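Local coordinates for protein short chain dehydrogenase (PDB 3H7A) that is probably an NAD(P)-dependent oxidoreductase of the short-chain dehydrogenase family, built on a Rossmann fold, whose substrate is not established, at residues 24-29 with 218-223; 46-51 with 58-63; 144-149 with 237-242. All blocks are in the same frame, centred on the assembly; numbering follows the deposited sequence.

Contact 1. Residues 24-29 with 218-223; sequences AKKFAA and AVAGAY
K26 and F27 reach from helix 18-29 to A220 and Y223 of helix 216-228, and the lysine illustrates how one long side chain can serve an apolar contact at its root and a charged one at its end. Its CB faces the other helix and rests 3.9 Å from A220 CB, methylene against methyl. The CA atoms of these two residues, at 6.3 Å, mark the nearest pass of the two backbones. CG stands anti to the backbone N (chi1 180°) and lies 4.0 Å from A220 O, a van der Waals neighbour. The chain then bends at chi2 (53°), so that CD and CE turn away from residues 218-223 and carry the ammonium to partners outside them. NZ forms a salt bridge with E30, and the lysine makes a cation-pi contact with W224, the residue that follows Y223.

In the Rossmann fold of short-chain dehydrogenases, helix 18-29 follows the first strand of the parallel sheet. Here it is flanked by helix 45-53, which A24 and K25 touch, and by helix 216-228, which K26 and F27 meet. The small side chain of A220 is consistent with this close pass of the backbones.

F27 closes the other part of the interface. The ring reaches across so that F27 CE2 comes 4.2 Å from Y223 CB. Y223 O lies at the ring's edge, near its plane, 4.1 Å from F27 CZ. The same ring packs on V34 of the sheet and meets W224 edge-to-face. The phenol of Y223 leads away from residues 24-29, past I23 and L183, and its OH is hydrogen-bonded to T140 OG1 of strand 135-142.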
loop_
_atom_site.group_PDB
_atom_site.type_symbol
_atom_site.label_atom_id
_atom_site.label_comp_id
_atom_site.label_asym_id
_atom_site.label_seq_id
_atom_site.Cartn_x
_atom_site.Cartn_y
_atom_site.Cartn_z
ATOM N N ALA B 24 -19.870 20.988 10.500
ATOM C CA ALA B 24 -20.195 21.991 11.512
ATOM C C ALA B 24 -21.588 21.728 12.085
ATOM O O ALA B 24 -21.739 21.675 13.303
ATOM C CB ALA B 24 -20.091 23.398 10.924
ATOM N N LYS B 25 -22.573 21.509 11.206
ATOM C CA LYS B 25 -23.945 21.143 11.607
ATOM C C LYS B 25 -23.971 19.932 12.535
ATOM O O LYS B 25 -24.670 19.949 13.538
ATOM C CB LYS B 25 -24.851 20.864 10.388
ATOM C CG LYS B 25 -25.275 22.084 9.555
ATOM C CD LYS B 25 -26.299 21.678 8.464
ATOM C CE LYS B 25 -26.199 22.580 7.237
ATOM N NZ LYS B 25 -27.257 22.341 6.196
ATOM N N LYS B 26 -23.200 18.895 12.204
ATOM C CA LYS B 26 -23.172 17.650 12.991
ATOM C C LYS B 26 -22.585 17.827 14.387
ATOM O O LYS B 26 -23.185 17.396 15.371
ATOM C CB LYS B 26 -22.431 16.524 12.233
ATOM C CG LYS B 26 -22.336 15.170 12.968
ATOM C CD LYS B 26 -23.701 14.639 13.437
ATOM C CE LYS B 26 -23.728 13.124 13.454
ATOM N NZ LYS B 26 -24.635 12.585 14.500
ATOM N N PHE B 27 -21.418 18.456 14.476
ATOM C CA PHE B 27 -20.790 18.637 15.771
ATOM C C PHE B 27 -21.528 19.636 16.653
ATOM O O PHE B 27 -21.539 19.476 17.875
ATOM C CB PHE B 27 -19.302 18.943 15.625
ATOM C CG PHE B 27 -18.490 17.721 15.302
ATOM C CD1 PHE B 27 -17.892 16.975 16.321
ATOM C CD2 PHE B 27 -18.372 17.276 13.985
ATOM C CE1 PHE B 27 -17.163 15.824 16.033
ATOM C CE2 PHE B 27 -17.651 16.130 13.683
ATOM C CZ PHE B 27 -17.037 15.400 14.705
ATOM N N ALA B 28 -22.180 20.627 16.033
ATOM C CA ALA B 28 -23.032 21.555 16.771
ATOM C C ALA B 28 -24.297 20.858 17.259
ATOM O O ALA B 28 -24.763 21.147 18.356
ATOM C CB ALA B 28 -23.376 22.771 15.937
ATOM N N ALA B 29 -24.820 19.927 16.458
ATOM C CA ALA B 29 -26.012 19.135 16.815
ATOM C C ALA B 29 -25.730 18.198 17.979
ATOM O O ALA B 29 -26.634 17.828 18.717
ATOM C CB ALA B 29 -26.518 18.343 15.623
ATOM N N ALA B 218 -23.035 12.565 4.706
ATOM C CA ALA B 218 -22.398 11.265 4.915
ATOM C C ALA B 218 -20.987 11.390 5.495
ATOM O O ALA B 218 -20.628 10.649 6.415
ATOM C CB ALA B 218 -22.382 10.469 3.626
ATOM N N VAL B 219 -20.211 12.340 4.965
ATOM C CA VAL B 219 -18.854 12.626 5.455
ATOM C C VAL B 219 -18.878 13.067 6.927
ATOM O O VAL B 219 -18.042 12.637 7.733
ATOM C CB VAL B 219 -18.166 13.708 4.589
ATOM C CG1 VAL B 219 -16.718 13.932 5.020
ATOM C CG2 VAL B 219 -18.227 13.334 3.103
ATOM N N ALA B 220 -19.857 13.903 7.271
ATOM C CA ALA B 220 -20.025 14.370 8.643
ATOM C C ALA B 220 -20.315 13.198 9.567
ATOM O O ALA B 220 -19.781 13.142 10.678
ATOM C CB ALA B 220 -21.126 15.405 8.723
ATOM N N GLY B 221 -21.131 12.258 9.077
ATOM C CA GLY B 221 -21.444 11.015 9.774
ATOM C C GLY B 221 -20.212 10.183 10.032
ATOM O O GLY B 221 -20.019 9.701 11.151
ATOM N N ALA B 222 -19.368 10.039 9.003
ATOM C CA ALA B 222 -18.084 9.318 9.116
ATOM C C ALA B 222 -17.121 9.966 10.124
ATOM O O ALA B 222 -16.464 9.272 10.907
ATOM C CB ALA B 222 -17.422 9.180 7.741
ATOM N N TYR B 223 -17.050 11.296 10.115
ATOM C CA TYR B 223 -16.250 11.994 11.107
ATOM C C TYR B 223 -16.808 11.798 12.508
ATOM O O TYR B 223 -16.039 11.639 13.470
ATOM C CB TYR B 223 -16.151 13.472 10.774
ATOM C CG TYR B 223 -15.002 13.791 9.868
ATOM C CD1 TYR B 223 -13.730 13.300 10.145
ATOM C CD2 TYR B 223 -15.178 14.583 8.735
ATOM C CE1 TYR B 223 -12.662 13.578 9.323
ATOM C CE2 TYR B 223 -14.104 14.889 7.907
ATOM C CZ TYR B 223 -12.844 14.374 8.224
ATOM O OH TYR B 223 -11.751 14.634 7.445
#

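Contact 2. Residues 46-51 with 58-63; sequences PLVAEI and IVARSL
The beta-alpha-beta crossover of strand 33-38, helix 45-53 and strand 57-62 brings I58 of its second strand against L47, V48 and I51 of the helix. Helix 46-51 and strand 58-62 run almost exactly antiparallel, at 177°, with their axes 9.0 Å apart at closest approach, as expected where the connecting helix lies against the sheet and the chain then turns back into it.

I58 points at the helix and fills the space between the two elements with both of its branches. Its CG2 methyl enters between two helical residues, 3.7 Å from I51 CG2 and 3.8 Å from V48 CG1. The longer branch extends with CG1 anti to the backbone N (chi1 178°), which carries CD1 to a second group of methyls: I51 CD1 at 3.8 Å and V48 CG2 at 3.9 Å. L47 CG lies 4.2 Å from I58 CD1, and both L47 and I51 cross I58 at about a right angle. V48 uses both branches: CG1 meets I58 alone, while CG2 also reaches A60 CB, 3.7 Å away and two residues further along the strand. With I58 cut back to an alanine, both branches go, and a gap is likely to open that leaves L47 without its partner on the strand, I51 with little more than a CB to meet, and V48 with A60 alone.

L47 and I51 also pack on helix 18-29, so the same residues face two neighbours. No hydrogen bond or charge pair crosses between residues 46-51 and 58-63; the helix is held against this strand by the fit of branched aliphatic chains, and its adhesion here rests on dispersion and the burial of hydrocarbon.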
loop_
_atom_site.group_PDB
_atom_site.type_symbol
_atom_site.label_atom_id
_atom_site.label_comp_id
_atom_site.label_asym_id
_atom_site.label_seq_id
_atom_site.Cartn_x
_atom_site.Cartn_y
_atom_site.Cartn_z
ATOM N N PRO B 46 -25.474 32.231 6.466
ATOM C CA PRO B 46 -26.530 31.211 6.410
ATOM C C PRO B 46 -26.314 30.008 7.346
ATOM O O PRO B 46 -27.270 29.578 8.003
ATOM C CB PRO B 46 -26.513 30.772 4.940
ATOM C CG PRO B 46 -25.988 31.959 4.215
ATOM C CD PRO B 46 -24.919 32.483 5.120
ATOM N N LEU B 47 -25.079 29.498 7.419
ATOM C CA LEU B 47 -24.741 28.356 8.281
ATOM C C LEU B 47 -24.987 28.661 9.757
ATOM O O LEU B 47 -25.565 27.839 10.478
ATOM C CB LEU B 47 -23.290 27.896 8.056
ATOM C CG LEU B 47 -22.761 26.714 8.890
ATOM C CD1 LEU B 47 -23.591 25.450 8.682
ATOM C CD2 LEU B 47 -21.276 26.454 8.621
ATOM N N VAL B 48 -24.552 29.840 10.196
ATOM C CA VAL B 48 -24.749 30.273 11.577
ATOM C C VAL B 48 -26.238 30.365 11.905
ATOM O O VAL B 48 -26.673 29.839 12.922
ATOM C CB VAL B 48 -24.027 31.605 11.864
ATOM C CG1 VAL B 48 -24.319 32.095 13.265
ATOM C CG2 VAL B 48 -22.533 31.433 11.688
ATOM N N ALA B 49 -27.006 30.992 11.012
ATOM C CA ALA B 49 -28.458 31.123 11.165
ATOM C C ALA B 49 -29.145 29.769 11.308
ATOM O O ALA B 49 -29.953 29.586 12.206
ATOM C CB ALA B 49 -29.049 31.898 9.997
ATOM N N GLU B 50 -28.789 28.830 10.433
ATOM C CA GLU B 50 -29.332 27.477 10.440
ATOM C C GLU B 50 -28.965 26.685 11.694
ATOM O O GLU B 50 -29.803 25.984 12.252
ATOM C CB GLU B 50 -28.850 26.724 9.200
ATOM C CG GLU B 50 -29.552 25.400 8.946
ATOM C CD GLU B 50 -29.113 24.727 7.652
ATOM O OE1 GLU B 50 -28.270 25.300 6.917
ATOM O OE2 GLU B 50 -29.619 23.614 7.374
ATOM N N ILE B 51 -27.709 26.784 12.121
ATOM C CA ILE B 51 -27.248 26.082 13.318
ATOM C C ILE B 51 -27.903 26.659 14.590
ATOM O O ILE B 51 -28.394 25.904 15.435
ATOM C CB ILE B 51 -25.693 26.061 13.409
ATOM C CG1 ILE B 51 -25.108 25.074 12.385
ATOM C CG2 ILE B 51 -25.225 25.726 14.823
ATOM C CD1 ILE B 51 -23.572 24.975 12.408
ATOM N N ILE B 58 -22.318 28.325 17.516
ATOM C CA ILE B 58 -21.283 28.454 16.486
ATOM C C ILE B 58 -20.687 29.862 16.474
ATOM O O ILE B 58 -21.417 30.840 16.617
ATOM C CB ILE B 58 -21.804 28.043 15.058
ATOM C CG1 ILE B 58 -20.718 28.224 13.981
ATOM C CG2 ILE B 58 -23.093 28.792 14.690
ATOM C CD1 ILE B 58 -21.155 27.872 12.562
ATOM N N VAL B 59 -19.358 29.939 16.347
ATOM C CA VAL B 59 -18.630 31.181 16.117
ATOM C C VAL B 59 -18.038 31.121 14.720
ATOM O O VAL B 59 -17.266 30.218 14.412
ATOM C CB VAL B 59 -17.504 31.375 17.148
ATOM C CG1 VAL B 59 -16.737 32.655 16.893
ATOM C CG2 VAL B 59 -18.074 31.371 18.560
ATOM N N ALA B 60 -18.422 32.074 13.874
ATOM C CA ALA B 60 -17.922 32.171 12.498
ATOM C C ALA B 60 -16.770 33.167 12.397
ATOM O O ALA B 60 -16.864 34.280 12.911
ATOM C CB ALA B 60 -19.042 32.583 11.572
ATOM N N ARG B 61 -15.674 32.761 11.755
ATOM C CA ARG B 61 -14.548 33.657 11.505
ATOM C C ARG B 61 -14.099 33.595 10.049
ATOM O O ARG B 61 -14.311 32.588 9.373
ATOM C CB ARG B 61 -13.366 33.341 12.427
ATOM C CG ARG B 61 -13.607 33.664 13.900
ATOM C CD ARG B 61 -12.506 33.078 14.788
ATOM N NE ARG B 61 -11.172 33.627 14.512
ATOM C CZ ARG B 61 -10.500 34.457 15.314
ATOM N NH1 ARG B 61 -11.021 34.861 16.471
ATOM N NH2 ARG B 61 -9.293 34.886 14.960
ATOM N N SER B 62 -13.497 34.689 9.577
ATOM C CA SER B 62 -12.781 34.706 8.310
ATOM C C SER B 62 -11.417 34.146 8.607
ATOM O O SER B 62 -10.794 34.531 9.597
ATOM C CB SER B 62 -12.624 36.131 7.788
ATOM O OG SER B 62 -13.804 36.577 7.156
ATOM N N LEU B 63 -10.953 33.222 7.772
ATOM C CA LEU B 63 -9.685 32.547 8.024
ATOM C C LEU B 63 -9.050 32.126 6.719
ATOM O O LEU B 63 -9.648 31.397 5.927
ATOM C CB LEU B 63 -9.881 31.319 8.934
ATOM C CG LEU B 63 -8.717 30.325 9.062
ATOM C CD1 LEU B 63 -7.579 30.919 9.874
ATOM C CD2 LEU B 63 -9.165 28.956 9.633
#

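Contact 3. Residues 144-149 with 237-242; sequences ASLRGG and EMEIRP
L146 and E239 bring the two backbones no nearer than 10.6 Å between CA atoms, so this contact is made wholly by side chains reaching across. Strand 237-240 is the last strand of the Rossmann sheet, paired with strand 178-185, and residues 144-149 belong to the loop that leads from strand 135-142 to helix 153-173.

L146 offers its two methyls to two acidic residues that point the same way from alternate positions of the strand. CD1 lies 3.9 Å from E239 OE1, with the leucine and the glutamate crossing obliquely. CD2 comes to 4.3 Å from E237 OE2, a carboxylate whose charge is already engaged: it forms a salt bridge with R163 and a hydrogen bond with H182.

E239 stretches out straight beyond CG, chi2 being 177°, and places its carboxylate at the protein surface. D186 brings a like charge close to its OE2, which may raise the proton affinity of one of the two acids, while the opposite charge of R147 is likely to offset part of this. R147 NH2 stays 5.0 Å from E239 OE2, too far for a direct salt bridge. From R147 onward the loop meets the third subunit, another copy of the protein, where R147 packs on Q167 and G148 N is hydrogen-bonded to it. A water spans the gap between arginine and glutamate: it lies at the guanidinium edge, in its plane, accepts from R147 NH2 at 3.3 Å and donates to E239 OE1 at 3.1 Å.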
loop_
_atom_site.group_PDB
_atom_site.type_symbol
_atom_site.label_atom_id
_atom_site.label_comp_id
_atom_site.label_asym_id
_atom_site.label_seq_id
_atom_site.Cartn_x
_atom_site.Cartn_y
_atom_site.Cartn_z
ATOM N N ALA B 144 -6.151 11.383 -4.269
ATOM C CA ALA B 144 -4.857 11.985 -4.572
ATOM C C ALA B 144 -3.932 11.953 -3.345
ATOM O O ALA B 144 -2.747 12.194 -3.489
ATOM C CB ALA B 144 -5.013 13.400 -5.106
ATOM N N SER B 145 -4.464 11.605 -2.161
ATOM C CA SER B 145 -3.611 11.293 -0.996
ATOM C C SER B 145 -2.846 9.987 -1.118
ATOM O O SER B 145 -1.839 9.787 -0.422
ATOM C CB SER B 145 -4.421 11.246 0.300
ATOM O OG SER B 145 -5.165 12.430 0.434
ATOM N N LEU B 146 -3.324 9.108 -1.999
ATOM C CA LEU B 146 -2.840 7.732 -2.084
ATOM C C LEU B 146 -2.082 7.412 -3.371
ATOM O O LEU B 146 -1.115 6.651 -3.339
ATOM C CB LEU B 146 -3.992 6.742 -1.901
ATOM C CG LEU B 146 -4.822 6.844 -0.620
ATOM C CD1 LEU B 146 -6.001 5.904 -0.706
ATOM C CD2 LEU B 146 -3.962 6.522 0.581
ATOM N N ARG B 147 -2.521 7.995 -4.487
ATOM C CA ARG B 147 -1.842 7.824 -5.779
ATOM C C ARG B 147 -1.878 9.102 -6.614
ATOM O O ARG B 147 -2.852 9.842 -6.592
ATOM C CB ARG B 147 -2.408 6.636 -6.561
ATOM C CG ARG B 147 -3.883 6.688 -6.811
ATOM C CD ARG B 147 -4.416 5.297 -7.127
ATOM N NE ARG B 147 -5.808 5.185 -6.691
ATOM C CZ ARG B 147 -6.204 4.653 -5.534
ATOM N NH1 ARG B 147 -5.324 4.144 -4.675
ATOM N NH2 ARG B 147 -7.495 4.621 -5.241
ATOM N N GLY B 148 -0.807 9.362 -7.352
ATOM C CA GLY B 148 -0.740 10.547 -8.193
ATOM C C GLY B 148 -0.974 10.245 -9.664
ATOM O O GLY B 148 -0.125 9.663 -10.324
ATOM N N GLY B 149 -2.125 10.646 -10.180
ATOM C CA GLY B 149 -2.434 10.437 -11.591
ATOM C C GLY B 149 -1.862 11.513 -12.485
ATOM O O GLY B 149 -1.254 12.471 -12.007
ATOM N N GLU B 237 -6.764 5.599 9.542
ATOM C CA GLU B 237 -7.182 5.983 8.200
ATOM C C GLU B 237 -8.393 5.193 7.767
ATOM O O GLU B 237 -8.473 3.996 8.002
ATOM C CB GLU B 237 -6.053 5.723 7.213
ATOM C CG GLU B 237 -6.148 6.478 5.915
ATOM C CD GLU B 237 -4.831 6.451 5.170
ATOM O OE1 GLU B 237 -4.266 5.354 4.996
ATOM O OE2 GLU B 237 -4.348 7.527 4.772
ATOM N N MET B 238 -9.322 5.870 7.106
ATOM C CA MET B 238 -10.572 5.257 6.687
ATOM C C MET B 238 -10.938 5.872 5.346
ATOM O O MET B 238 -10.771 7.077 5.157
ATOM C CB MET B 238 -11.652 5.565 7.727
ATOM C CG MET B 238 -12.748 4.550 7.778
ATOM S SD MET B 238 -13.900 4.750 9.133
ATOM C CE MET B 238 -14.819 6.201 8.645
ATOM N N GLU B 239 -11.419 5.059 4.409
ATOM C CA GLU B 239 -11.853 5.573 3.108
ATOM C C GLU B 239 -13.337 5.325 2.883
ATOM O O GLU B 239 -13.819 4.223 3.127
ATOM C CB GLU B 239 -11.033 4.972 1.954
ATOM C CG GLU B 239 -11.355 5.622 0.609
ATOM C CD GLU B 239 -10.526 5.113 -0.568
ATOM O OE1 GLU B 239 -9.571 4.324 -0.371
ATOM O OE2 GLU B 239 -10.845 5.528 -1.709
ATOM N N ILE B 240 -14.054 6.351 2.425
ATOM C CA ILE B 240 -15.480 6.238 2.129
ATOM C C ILE B 240 -15.760 6.631 0.687
ATOM O O ILE B 240 -15.023 7.425 0.112
ATOM C CB ILE B 240 -16.341 7.108 3.094
ATOM C CG1 ILE B 240 -15.839 8.562 3.134
ATOM C CG2 ILE B 240 -16.304 6.519 4.469
ATOM C CD1 ILE B 240 -16.668 9.504 4.010
ATOM N N ARG B 241 -16.804 6.048 0.103
ATOM C CA ARG B 241 -17.350 6.481 -1.194
ATOM C C ARG B 241 -18.817 6.024 -1.346
ATOM O O ARG B 241 -19.224 5.047 -0.695
ATOM C CB ARG B 241 -16.475 6.043 -2.381
ATOM C CG ARG B 241 -16.095 4.596 -2.422
ATOM C CD ARG B 241 -15.693 4.193 -3.828
ATOM N NE ARG B 241 -16.814 4.342 -4.758
ATOM C CZ ARG B 241 -16.845 3.858 -5.999
ATOM N NH1 ARG B 241 -15.813 3.179 -6.489
ATOM N NH2 ARG B 241 -17.921 4.052 -6.753
ATOM N N PRO B 242 -19.627 6.753 -2.156
ATOM C CA PRO B 242 -21.042 6.364 -2.346
ATOM C C PRO B 242 -21.277 5.283 -3.407
ATOM O O PRO B 242 -20.447 5.114 -4.312
ATOM C CB PRO B 242 -21.708 7.675 -2.775
ATOM C CG PRO B 242 -20.616 8.445 -3.471
ATOM C CD PRO B 242 -19.294 7.988 -2.896
HETATM O O HOH W 1 -7.771 2.868 -2.461
#

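How the contacts relate
Contacts 1 and 2 are buried and lie side by side among the helices on the sheet, whereas contact 3 is at the surface. Helix 18-29 joins the first two: K25 forms a salt bridge with E50, and A28 packs on I51. Helix 216-228 leads into strand 237-240 and links contact 1 to contact 3, with A222 lying against M238 and I240. Contacts 2 and 3 do not touch; their nearest atoms are about 18 Å apart, though both reach the same sheet. The chemistry changes accordingly, from purely aliphatic in contact 2, through lysine methylenes, an alanine methyl and an aromatic ring in contact 1, to leucine methyls beside carboxylates, with a water joining arginine and glutamate, in contact 3.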